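Benzoylformate Decarboxylase (Polynucleobacter necessarius, PDB 4K9Q) binds thiamine diphosphate and magnesium and probably catalyses the decarboxylation of benzoylformate. Local coordinates at residues F239-H243 / P244-G248; S375-P378 / L379-V383; T425-D429 / G430-Y434; E457-G460 / I461-Q464. All coordinates share one frame; numbering follows the deposited sequence.

Contact 1 of 4, residues F239-H243 / P244-G248; sequences FPEDH and PLFQG
The Phe246 ring lies under the side chain of Glu241, whose CG sits over one face, 4.1 Å from the ring centroid, in a CH-pi contact. Because the Glu241 chain is extended beyond CG, its carboxylate runs alongside the ring, the two planes only 18° apart, and its OE1 is taken by the backbone N of Ile386. Phe239 reaches Phe246 from another direction: its CD1 is 3.7 Å from CD1 of Phe246, the two side chains sliding past each other in opposite senses. Pro240 to His243 and His243 to Phe246 form two successive type I turns, the second closed by Phe246 N to His243 O at 2.9 Å. With CG anti to the backbone N (chi1 -168°), the His243 imidazole is sandwiched between Pro244 CD on one face and Phe239 CZ on the other. Leu245 N donates to His243 ND1 in the ring plane (3.1 Å, 168°). This double turn leads into the edge strand 246-249 of the central domain's parallel sheet, beside helix 214-224. ND1 must present a lone pair to an amide, so the proton of a neutral His243 would probably sit on NE2, which is hydrogen-bonded to Glu222 OE2.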
# COMPACT_ATOMS: atom_id res chain seq x y z
N PHE A 239 31.54 7.56 -20.17
CA PHE A 239 32.49 8.34 -20.97
C PHE A 239 33.82 7.58 -21.06
O PHE A 239 34.24 6.94 -20.09
CB PHE A 239 32.67 9.71 -20.31
CG PHE A 239 33.39 10.73 -21.16
CD1 PHE A 239 34.74 10.98 -20.98
CD2 PHE A 239 32.70 11.47 -22.12
CE1 PHE A 239 35.41 11.93 -21.75
CE2 PHE A 239 33.36 12.42 -22.89
CZ PHE A 239 34.71 12.66 -22.71
N PRO A 240 34.50 7.63 -22.22
CA PRO A 240 35.76 6.89 -22.32
C PRO A 240 36.77 7.38 -21.27
O PRO A 240 37.08 8.57 -21.20
CB PRO A 240 36.26 7.22 -23.73
CG PRO A 240 35.49 8.44 -24.16
CD PRO A 240 34.15 8.32 -23.48
N GLU A 241 37.27 6.46 -20.46
CA GLU A 241 38.01 6.86 -19.27
C GLU A 241 39.48 7.17 -19.54
O GLU A 241 40.21 7.61 -18.64
CB GLU A 241 37.82 5.83 -18.16
CG GLU A 241 36.33 5.72 -17.79
CD GLU A 241 36.03 4.76 -16.67
OE1 GLU A 241 36.84 3.83 -16.42
OE2 GLU A 241 34.97 4.94 -16.03
N ASP A 242 39.92 6.96 -20.78
CA ASP A 242 41.25 7.40 -21.18
C ASP A 242 41.20 8.66 -22.07
O ASP A 242 42.23 9.11 -22.57
CB ASP A 242 42.03 6.26 -21.86
CG ASP A 242 41.30 5.68 -23.05
OD1 ASP A 242 40.13 6.07 -23.30
OD2 ASP A 242 41.88 4.82 -23.75
N HIS A 243 40.02 9.22 -22.25
CA HIS A 243 39.87 10.45 -23.02
C HIS A 243 40.54 11.60 -22.27
O HIS A 243 40.44 11.69 -21.04
CB HIS A 243 38.39 10.76 -23.24
CG HIS A 243 38.12 11.83 -24.24
ND1 HIS A 243 38.29 13.17 -23.96
CD2 HIS A 243 37.69 11.77 -25.52
CE1 HIS A 243 37.97 13.89 -25.03
NE2 HIS A 243 37.61 13.06 -25.99
N PRO A 244 41.26 12.47 -22.99
CA PRO A 244 41.99 13.57 -22.34
C PRO A 244 41.13 14.45 -21.43
O PRO A 244 41.65 15.04 -20.48
CB PRO A 244 42.53 14.39 -23.52
CG PRO A 244 41.79 13.89 -24.73
CD PRO A 244 41.49 12.46 -24.44
N LEU A 245 39.84 14.54 -21.71
CA LEU A 245 38.97 15.38 -20.90
C LEU A 245 38.51 14.69 -19.61
O LEU A 245 38.04 15.34 -18.68
CB LEU A 245 37.76 15.85 -21.71
CG LEU A 245 38.05 16.81 -22.87
CD1 LEU A 245 36.75 17.17 -23.58
CD2 LEU A 245 38.74 18.06 -22.37
N PHE A 246 38.66 13.36 -19.55
CA PHE A 246 38.10 12.62 -18.43
C PHE A 246 38.94 12.75 -17.17
O PHE A 246 40.14 12.47 -17.19
CB PHE A 246 37.93 11.14 -18.77
CG PHE A 246 37.25 10.37 -17.68
CD1 PHE A 246 35.89 10.56 -17.44
CD2 PHE A 246 37.95 9.48 -16.89
CE1 PHE A 246 35.25 9.85 -16.43
CE2 PHE A 246 37.32 8.77 -15.88
CZ PHE A 246 35.97 8.96 -15.65
N GLN A 247 38.30 13.14 -16.07
CA GLN A 247 39.01 13.41 -14.83
C GLN A 247 39.00 12.24 -13.85
O GLN A 247 39.96 12.03 -13.11
CB GLN A 247 38.46 14.67 -14.16
CG GLN A 247 38.50 15.89 -15.08
CD GLN A 247 39.92 16.26 -15.49
OE1 GLN A 247 40.76 16.56 -14.64
NE2 GLN A 247 40.19 16.22 -16.79
N GLY A 248 37.90 11.48 -13.84
CA GLY A 248 37.77 10.33 -12.96
C GLY A 248 36.34 10.22 -12.45
O GLY A 248 35.44 10.88 -12.97
O HOH W 1 42.35 12.83 -18.61

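Contact 2 of 4, residues S375-P378 / L379-V383; sequences SIVP and LMQDV. With TPP (thiamine diphosphate), chain D.
Residues Val377 to Val383 form the helix that follows strand 368-372 in a beta-alpha-beta unit of the C-terminal domain, with Ser375 and Ile376 as a 3-10 lead-in. Backbone bonds of the i to i+4 kind join the halves: Met380 N to Ile376 O and Gln381 N to Val377 O are both 2.9 Å, whereas Asp382 N reaches Pro378 O at a poorer angle of 138°. Pro378 lies in the first turn, where a proline's missing N-H is readily tolerated. Apolar contacts are sparse. Leu379 CD1 approaches Ile376 CB and packs on toward helix 352-361, and Met380, bent at its thioether end, brings CE toward Val377 CG1. Gln381 crosses Val377 at an oblique angle, its extended chain laying CG 3.3 Å from Val377 O and NE2 3.5 Å from Val377 CG1. Replacing Gln381 by a glycine would remove the amide and is likely to leave Val377 CG1 without its cover. Asp382 turns away to Arg385 and His353. At the opposite end the cofactor is held: Ser375 N donates to O2B of thiamine diphosphate, and Ser375 OG makes a very short 2.5 Å hydrogen bond to that same oxygen.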
# COMPACT_ATOMS: atom_id res chain seq x y z
N SER A 375 35.63 -2.77 -1.50
CA SER A 375 36.83 -2.09 -1.01
C SER A 375 37.84 -1.73 -2.11
O SER A 375 38.65 -0.83 -1.91
CB SER A 375 37.52 -2.88 0.11
OG SER A 375 38.16 -4.02 -0.39
N ILE A 376 37.78 -2.41 -3.26
CA ILE A 376 38.78 -2.18 -4.31
C ILE A 376 38.33 -1.23 -5.43
O ILE A 376 39.07 -0.99 -6.38
CB ILE A 376 39.30 -3.50 -4.95
CG1 ILE A 376 38.22 -4.14 -5.82
CG2 ILE A 376 39.81 -4.46 -3.87
CD1 ILE A 376 38.71 -5.38 -6.59
N VAL A 377 37.13 -0.68 -5.33
CA VAL A 377 36.60 0.14 -6.42
C VAL A 377 37.57 1.24 -6.93
O VAL A 377 37.78 1.37 -8.14
CB VAL A 377 35.21 0.71 -6.08
CG1 VAL A 377 34.78 1.75 -7.12
CG2 VAL A 377 34.21 -0.45 -6.01
N PRO A 378 38.17 2.04 -6.02
CA PRO A 378 39.08 3.07 -6.53
C PRO A 378 40.29 2.47 -7.26
O PRO A 378 40.76 3.04 -8.25
CB PRO A 378 39.53 3.81 -5.25
CG PRO A 378 38.45 3.51 -4.24
CD PRO A 378 38.02 2.10 -4.56
N LEU A 379 40.77 1.33 -6.79
CA LEU A 379 41.90 0.68 -7.46
C LEU A 379 41.48 0.21 -8.85
O LEU A 379 42.23 0.35 -9.81
CB LEU A 379 42.41 -0.50 -6.61
CG LEU A 379 42.62 -0.17 -5.14
CD1 LEU A 379 43.17 -1.38 -4.39
CD2 LEU A 379 43.55 1.02 -4.98
N MET A 380 40.28 -0.36 -8.95
CA MET A 380 39.77 -0.80 -10.24
C MET A 380 39.65 0.37 -11.20
O MET A 380 39.98 0.26 -12.38
CB MET A 380 38.40 -1.47 -10.05
CG MET A 380 37.78 -1.92 -11.36
SD MET A 380 36.03 -2.33 -11.20
CE MET A 380 35.34 -0.71 -10.83
N GLN A 381 39.16 1.50 -10.70
CA GLN A 381 39.02 2.70 -11.51
C GLN A 381 40.37 3.21 -12.02
O GLN A 381 40.46 3.79 -13.09
CB GLN A 381 38.26 3.77 -10.73
CG GLN A 381 36.81 3.37 -10.53
CD GLN A 381 36.07 4.26 -9.55
OE1 GLN A 381 36.68 4.96 -8.74
NE2 GLN A 381 34.74 4.22 -9.60
N ASP A 382 41.44 2.97 -11.25
CA ASP A 382 42.77 3.40 -11.70
C ASP A 382 43.29 2.49 -12.80
O ASP A 382 43.97 2.94 -13.73
CB ASP A 382 43.77 3.39 -10.54
CG ASP A 382 45.08 4.06 -10.91
OD1 ASP A 382 45.04 5.19 -11.44
OD2 ASP A 382 46.16 3.46 -10.69
N VAL A 383 42.98 1.20 -12.70
CA VAL A 383 43.61 0.19 -13.53
C VAL A 383 42.81 -0.08 -14.79
O VAL A 383 43.35 -0.04 -15.90
CB VAL A 383 43.81 -1.13 -12.75
CG1 VAL A 383 44.31 -2.24 -13.67
CG2 VAL A 383 44.78 -0.92 -11.57
N1' TPP D . 23.54 -6.98 2.44
C2' TPP D . 23.17 -6.63 1.15
CM2 TPP D . 22.15 -7.45 0.41
N3' TPP D . 23.72 -5.53 0.53
C4' TPP D . 24.65 -4.76 1.19
N4' TPP D . 25.17 -3.69 0.59
C5' TPP D . 25.05 -5.12 2.48
C6' TPP D . 24.49 -6.22 3.12
C7' TPP D . 26.07 -4.28 3.21
N3 TPP D . 27.45 -4.35 2.73
C2 TPP D . 28.06 -3.40 1.93
S1 TPP D . 29.60 -3.71 1.59
C5 TPP D . 29.55 -5.08 2.46
C4 TPP D . 28.33 -5.34 3.06
CM4 TPP D . 28.00 -6.53 3.92
C6 TPP D . 30.83 -5.86 2.53
C7 TPP D . 31.35 -6.39 1.21
O7 TPP D . 32.38 -7.28 1.55
PA TPP D . 33.28 -8.01 0.43
O1A TPP D . 32.38 -8.46 -0.69
O2A TPP D . 34.02 -9.17 1.03
O3A TPP D . 34.18 -6.83 -0.18
PB TPP D . 35.42 -6.07 0.51
O1B TPP D . 34.87 -4.81 1.09
O2B TPP D . 36.40 -5.77 -0.61
O3B TPP D . 36.04 -6.90 1.59

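Contact 3 of 4, residues T425-D429 / G430-Y434; sequences TLMGD and GSFQY. With MG (magnesium ion), chain C; TPP (thiamine diphosphate), chain D.
Oxygen O1A of thiamine diphosphate is gripped twice by Ser431, whose N and OG each donate to it at 2.6 Å. The neighbouring O2A takes the N-H of Gly430 at 2.7 Å and also binds the magnesium ion, to which Asp429 OD1 coordinates at 2.2 Å. Asp429 CG is placed between its backbone N and carbonyl carbon (chi1 54°), which turns OD1 to the metal and leaves OD2 for a weak bond from Glu457 N. Asn456 and the backbone oxygen of Glu458 complete the protein ligands. Here strand 425-428 ends and turns, at 101°, into a short, weakly bonded helix: the Gly-Asp-Gly start of the thiamine diphosphate binding motif. Glycine suits both positions, since a CB on Gly428 would clash with O1A and one on Gly430 with O2A. Behind the phosphate, Phe432 N donates to Gly428 O, and Met427 CB meets the edge of the Phe432 ring, the two side chains crossing at about a right angle. Gln433, bent at chi2, folds back so that NE2 donates in the carbonyl plane to Asp429 O (3.1 Å, 162°), while its OE1 accepts from Gln487 NE2. Tyr434 CE2 approaches N1' of the cofactor at 3.4 Å, and its OH bonds to Asn23 OD1 of the second subunit. A leucine in place of Tyr434 would probably leave OD1 of that asparagine without this hydroxyl and the aminopyrimidine ring less closely packed. The two N-H groups, the Ser431 hydroxyl and magnesium would together offset much of the alpha-phosphate's charge.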
# COMPACT_ATOMS: atom_id res chain seq x y z
N THR A 425 34.59 -11.05 -13.87
CA THR A 425 33.80 -10.54 -12.74
C THR A 425 34.64 -10.44 -11.46
O THR A 425 35.11 -11.47 -10.94
CB THR A 425 32.55 -11.43 -12.53
OG1 THR A 425 31.84 -11.56 -13.78
CG2 THR A 425 31.62 -10.81 -11.50
N LEU A 426 34.85 -9.22 -10.97
CA LEU A 426 35.70 -8.97 -9.80
C LEU A 426 34.82 -9.00 -8.55
O LEU A 426 33.98 -8.12 -8.37
CB LEU A 426 36.36 -7.59 -9.93
CG LEU A 426 37.06 -7.30 -11.26
CD1 LEU A 426 37.53 -5.84 -11.35
CD2 LEU A 426 38.20 -8.28 -11.52
N MET A 427 35.01 -10.01 -7.70
CA MET A 427 34.08 -10.25 -6.59
C MET A 427 34.79 -10.20 -5.25
O MET A 427 35.86 -10.77 -5.09
CB MET A 427 33.46 -11.65 -6.72
CG MET A 427 32.57 -11.86 -7.93
SD MET A 427 31.11 -10.81 -7.90
CE MET A 427 30.42 -11.18 -6.28
N GLY A 428 34.18 -9.57 -4.26
CA GLY A 428 34.67 -9.71 -2.90
C GLY A 428 34.26 -11.07 -2.34
O GLY A 428 33.28 -11.66 -2.81
N ASP A 429 34.99 -11.56 -1.34
CA ASP A 429 34.62 -12.84 -0.74
C ASP A 429 33.28 -12.81 0.01
O ASP A 429 32.52 -13.78 -0.03
CB ASP A 429 35.76 -13.46 0.11
CG ASP A 429 36.30 -12.53 1.18
OD1 ASP A 429 36.05 -11.32 1.13
OD2 ASP A 429 37.02 -13.01 2.09
N GLY A 430 32.98 -11.69 0.68
CA GLY A 430 31.68 -11.50 1.31
C GLY A 430 30.56 -11.41 0.29
O GLY A 430 29.54 -12.10 0.39
N SER A 431 30.75 -10.54 -0.71
CA SER A 431 29.77 -10.34 -1.77
C SER A 431 29.44 -11.64 -2.50
O SER A 431 28.29 -11.89 -2.83
CB SER A 431 30.28 -9.32 -2.79
OG SER A 431 30.31 -8.00 -2.25
N PHE A 432 30.47 -12.45 -2.74
CA PHE A 432 30.34 -13.73 -3.45
C PHE A 432 29.27 -14.64 -2.84
O PHE A 432 28.61 -15.39 -3.55
CB PHE A 432 31.70 -14.43 -3.42
CG PHE A 432 31.87 -15.55 -4.42
CD1 PHE A 432 32.09 -15.27 -5.77
CD2 PHE A 432 31.87 -16.87 -4.01
CE1 PHE A 432 32.29 -16.30 -6.68
CE2 PHE A 432 32.07 -17.90 -4.92
CZ PHE A 432 32.27 -17.61 -6.25
N GLN A 433 29.10 -14.56 -1.52
CA GLN A 433 28.19 -15.46 -0.80
C GLN A 433 26.70 -15.21 -1.03
O GLN A 433 25.90 -16.14 -0.93
CB GLN A 433 28.44 -15.39 0.71
CG GLN A 433 29.90 -15.53 1.11
CD GLN A 433 30.50 -16.82 0.60
OE1 GLN A 433 29.88 -17.88 0.70
NE2 GLN A 433 31.69 -16.73 0.00
N TYR A 434 26.31 -13.97 -1.30
CA TYR A 434 24.88 -13.66 -1.28
C TYR A 434 24.08 -14.45 -2.29
O TYR A 434 23.00 -14.96 -1.98
CB TYR A 434 24.62 -12.15 -1.46
CG TYR A 434 25.05 -11.34 -0.25
CD1 TYR A 434 26.39 -10.98 -0.07
CD2 TYR A 434 24.13 -10.93 0.71
CE1 TYR A 434 26.78 -10.25 1.03
CE2 TYR A 434 24.52 -10.19 1.82
CZ TYR A 434 25.85 -9.86 1.97
OH TYR A 434 26.28 -9.13 3.05
MG MG C . 36.12 -9.15 1.60
N1' TPP D . 23.54 -6.98 2.44
C2' TPP D . 23.17 -6.63 1.15
CM2 TPP D . 22.15 -7.45 0.41
N3' TPP D . 23.72 -5.53 0.53
C4' TPP D . 24.65 -4.76 1.19
N4' TPP D . 25.17 -3.69 0.59
C5' TPP D . 25.05 -5.12 2.48
C6' TPP D . 24.49 -6.22 3.12
C7' TPP D . 26.07 -4.28 3.21
N3 TPP D . 27.45 -4.35 2.73
C2 TPP D . 28.06 -3.40 1.93
S1 TPP D . 29.60 -3.71 1.59
C5 TPP D . 29.55 -5.08 2.46
C4 TPP D . 28.33 -5.34 3.06
CM4 TPP D . 28.00 -6.53 3.92
C6 TPP D . 30.83 -5.86 2.53
C7 TPP D . 31.35 -6.39 1.21
O7 TPP D . 32.38 -7.28 1.55
PA TPP D . 33.28 -8.01 0.43
O1A TPP D . 32.38 -8.46 -0.69
O2A TPP D . 34.02 -9.17 1.03
O3A TPP D . 34.18 -6.83 -0.18
PB TPP D . 35.42 -6.07 0.51
O1B TPP D . 34.87 -4.81 1.09
O2B TPP D . 36.40 -5.77 -0.61
O3B TPP D . 36.04 -6.90 1.59
O HOH W 2 36.93 -8.84 -0.59

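Contact 4 of 4, residues E457-G460 / I461-Q464; sequences EEYG and ILKQ. With MG (magnesium ion), chain C; TPP (thiamine diphosphate), chain D.
Glu458 CG is wedged between its own backbone N and carbonyl carbon (chi1 67°), and from there an extended chain carries the carboxylate to Lys463, itself fully stretched from CG to NZ. The two cross at about a right angle, and Lys463 NZ meets OE1 on its anti side at 2.9 Å in a salt bridge. Each charge has a second mate, Lys526 for the glutamate and Asp478 for the lysine. The backbone of Glu458 serves a different purpose, its O binding the magnesium ion at 2.3 Å. Tyr459, centre of an inverse gamma turn, is the N-cap of helix 460-468, just after the asparagine end (Asn456) of the thiamine diphosphate motif that opens at Gly428-Asp429-Gly430. At this helix start Gly460 N donates to O3B of the cofactor (2.7 Å) and Ile461 N to O1B (2.8 Å); the terminal phosphate lies at the helix N terminus, where the dipole would probably favour its charge. A CB on Gly460 would run into O3B. Beyond the phosphate, Tyr459 and Leu462 lie side by side, Tyr459 CB 3.9 Å from Leu462 CD1. Methyl CM4 of the thiazolium rests over the centre of the Tyr459 ring, and Leu462 CD1 touches the same methyl at 3.7 Å. Ile461 CG2 approaches the ring sulfur S1 at 3.2 Å. The phenol OH of Tyr459 reaches across to Asn23 of the second subunit.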
# COMPACT_ATOMS: atom_id res chain seq x y z
N GLU A 457 39.10 -12.19 3.73
CA GLU A 457 38.45 -12.81 4.89
C GLU A 457 37.72 -11.81 5.78
O GLU A 457 37.68 -11.97 7.00
CB GLU A 457 39.46 -13.63 5.70
CG GLU A 457 40.15 -14.66 4.83
CD GLU A 457 40.90 -15.71 5.63
OE1 GLU A 457 41.76 -15.33 6.45
OE2 GLU A 457 40.63 -16.91 5.42
N GLU A 458 37.12 -10.79 5.16
CA GLU A 458 36.41 -9.77 5.91
C GLU A 458 35.43 -9.01 5.02
O GLU A 458 35.54 -9.04 3.81
CB GLU A 458 37.41 -8.77 6.52
CG GLU A 458 38.15 -7.93 5.47
CD GLU A 458 39.39 -7.21 6.01
OE1 GLU A 458 39.61 -7.20 7.24
OE2 GLU A 458 40.15 -6.67 5.17
N TYR A 459 34.47 -8.34 5.63
CA TYR A 459 33.68 -7.35 4.93
C TYR A 459 34.49 -6.05 4.98
O TYR A 459 34.25 -5.18 5.82
CB TYR A 459 32.33 -7.16 5.62
CG TYR A 459 31.30 -8.29 5.47
CD1 TYR A 459 31.02 -8.89 4.24
CD2 TYR A 459 30.58 -8.72 6.58
CE1 TYR A 459 30.05 -9.89 4.13
CE2 TYR A 459 29.61 -9.71 6.48
CZ TYR A 459 29.35 -10.29 5.25
OH TYR A 459 28.38 -11.28 5.17
N GLY A 460 35.49 -5.94 4.10
CA GLY A 460 36.49 -4.89 4.19
C GLY A 460 35.93 -3.48 4.22
O GLY A 460 36.33 -2.66 5.05
N ILE A 461 35.02 -3.19 3.31
CA ILE A 461 34.53 -1.82 3.21
C ILE A 461 33.75 -1.42 4.45
O ILE A 461 33.70 -0.24 4.79
CB ILE A 461 33.73 -1.57 1.93
CG1 ILE A 461 33.60 -0.06 1.69
CG2 ILE A 461 32.37 -2.23 2.02
CD1 ILE A 461 33.02 0.33 0.36
N LEU A 462 33.16 -2.39 5.15
CA LEU A 462 32.48 -2.05 6.41
C LEU A 462 33.47 -1.62 7.50
O LEU A 462 33.13 -0.83 8.38
CB LEU A 462 31.59 -3.18 6.91
CG LEU A 462 30.44 -3.60 5.98
CD1 LEU A 462 29.56 -4.65 6.65
CD2 LEU A 462 29.63 -2.39 5.54
N LYS A 463 34.69 -2.14 7.45
CA LYS A 463 35.72 -1.69 8.39
C LYS A 463 36.21 -0.30 8.00
O LYS A 463 36.57 0.50 8.86
CB LYS A 463 36.89 -2.69 8.46
CG LYS A 463 36.51 -4.04 9.06
CD LYS A 463 37.72 -4.93 9.24
CE LYS A 463 37.32 -6.30 9.78
NZ LYS A 463 38.50 -7.19 9.97
N GLN A 464 36.23 -0.02 6.70
CA GLN A 464 36.58 1.31 6.21
C GLN A 464 35.54 2.30 6.73
O GLN A 464 35.87 3.39 7.18
CB GLN A 464 36.62 1.34 4.68
CG GLN A 464 37.76 0.51 4.07
CD GLN A 464 37.78 0.54 2.55
OE1 GLN A 464 36.77 0.27 1.88
NE2 GLN A 464 38.94 0.88 1.99
MG MG C . 36.12 -9.15 1.60
N1' TPP D . 23.54 -6.98 2.44
C2' TPP D . 23.17 -6.63 1.15
CM2 TPP D . 22.15 -7.45 0.41
N3' TPP D . 23.72 -5.53 0.53
C4' TPP D . 24.65 -4.76 1.19
N4' TPP D . 25.17 -3.69 0.59
C5' TPP D . 25.05 -5.12 2.48
C6' TPP D . 24.49 -6.22 3.12
C7' TPP D . 26.07 -4.28 3.21
N3 TPP D . 27.45 -4.35 2.73
C2 TPP D . 28.06 -3.40 1.93
S1 TPP D . 29.60 -3.71 1.59
C5 TPP D . 29.55 -5.08 2.46
C4 TPP D . 28.33 -5.34 3.06
CM4 TPP D . 28.00 -6.53 3.92
C6 TPP D . 30.83 -5.86 2.53
C7 TPP D . 31.35 -6.39 1.21
O7 TPP D . 32.38 -7.28 1.55
PA TPP D . 33.28 -8.01 0.43
O1A TPP D . 32.38 -8.46 -0.69
O2A TPP D . 34.02 -9.17 1.03
O3A TPP D . 34.18 -6.83 -0.18
PB TPP D . 35.42 -6.07 0.51
O1B TPP D . 34.87 -4.81 1.09
O2B TPP D . 36.40 -5.77 -0.61
O3B TPP D . 36.04 -6.90 1.59
O HOH W 2 36.93 -8.84 -0.59

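Overall arrangement
Along the chain the four contacts come in series, none nesting or crossing, and each closes a local turn or helix start. Contact 1 closes the turns before edge strand 246-249 of the central domain, and its nearest atoms lie about 5 Å from contact 2; Arg337 bonds to both Glu241 and Gln381. The other three belong to the C-terminal sheet: contact 2 follows strand 368-372, contact 3 spans the end of strand 423-428 and the helix after it, and contact 4 follows strand 449-455; all touch the same thiamine diphosphate. Met380 packs on Leu426 between contacts 2 and 3, and Ser375 on Gln464 between contacts 2 and 4. Contacts 3 and 4 share the magnesium ion and reach the second subunit.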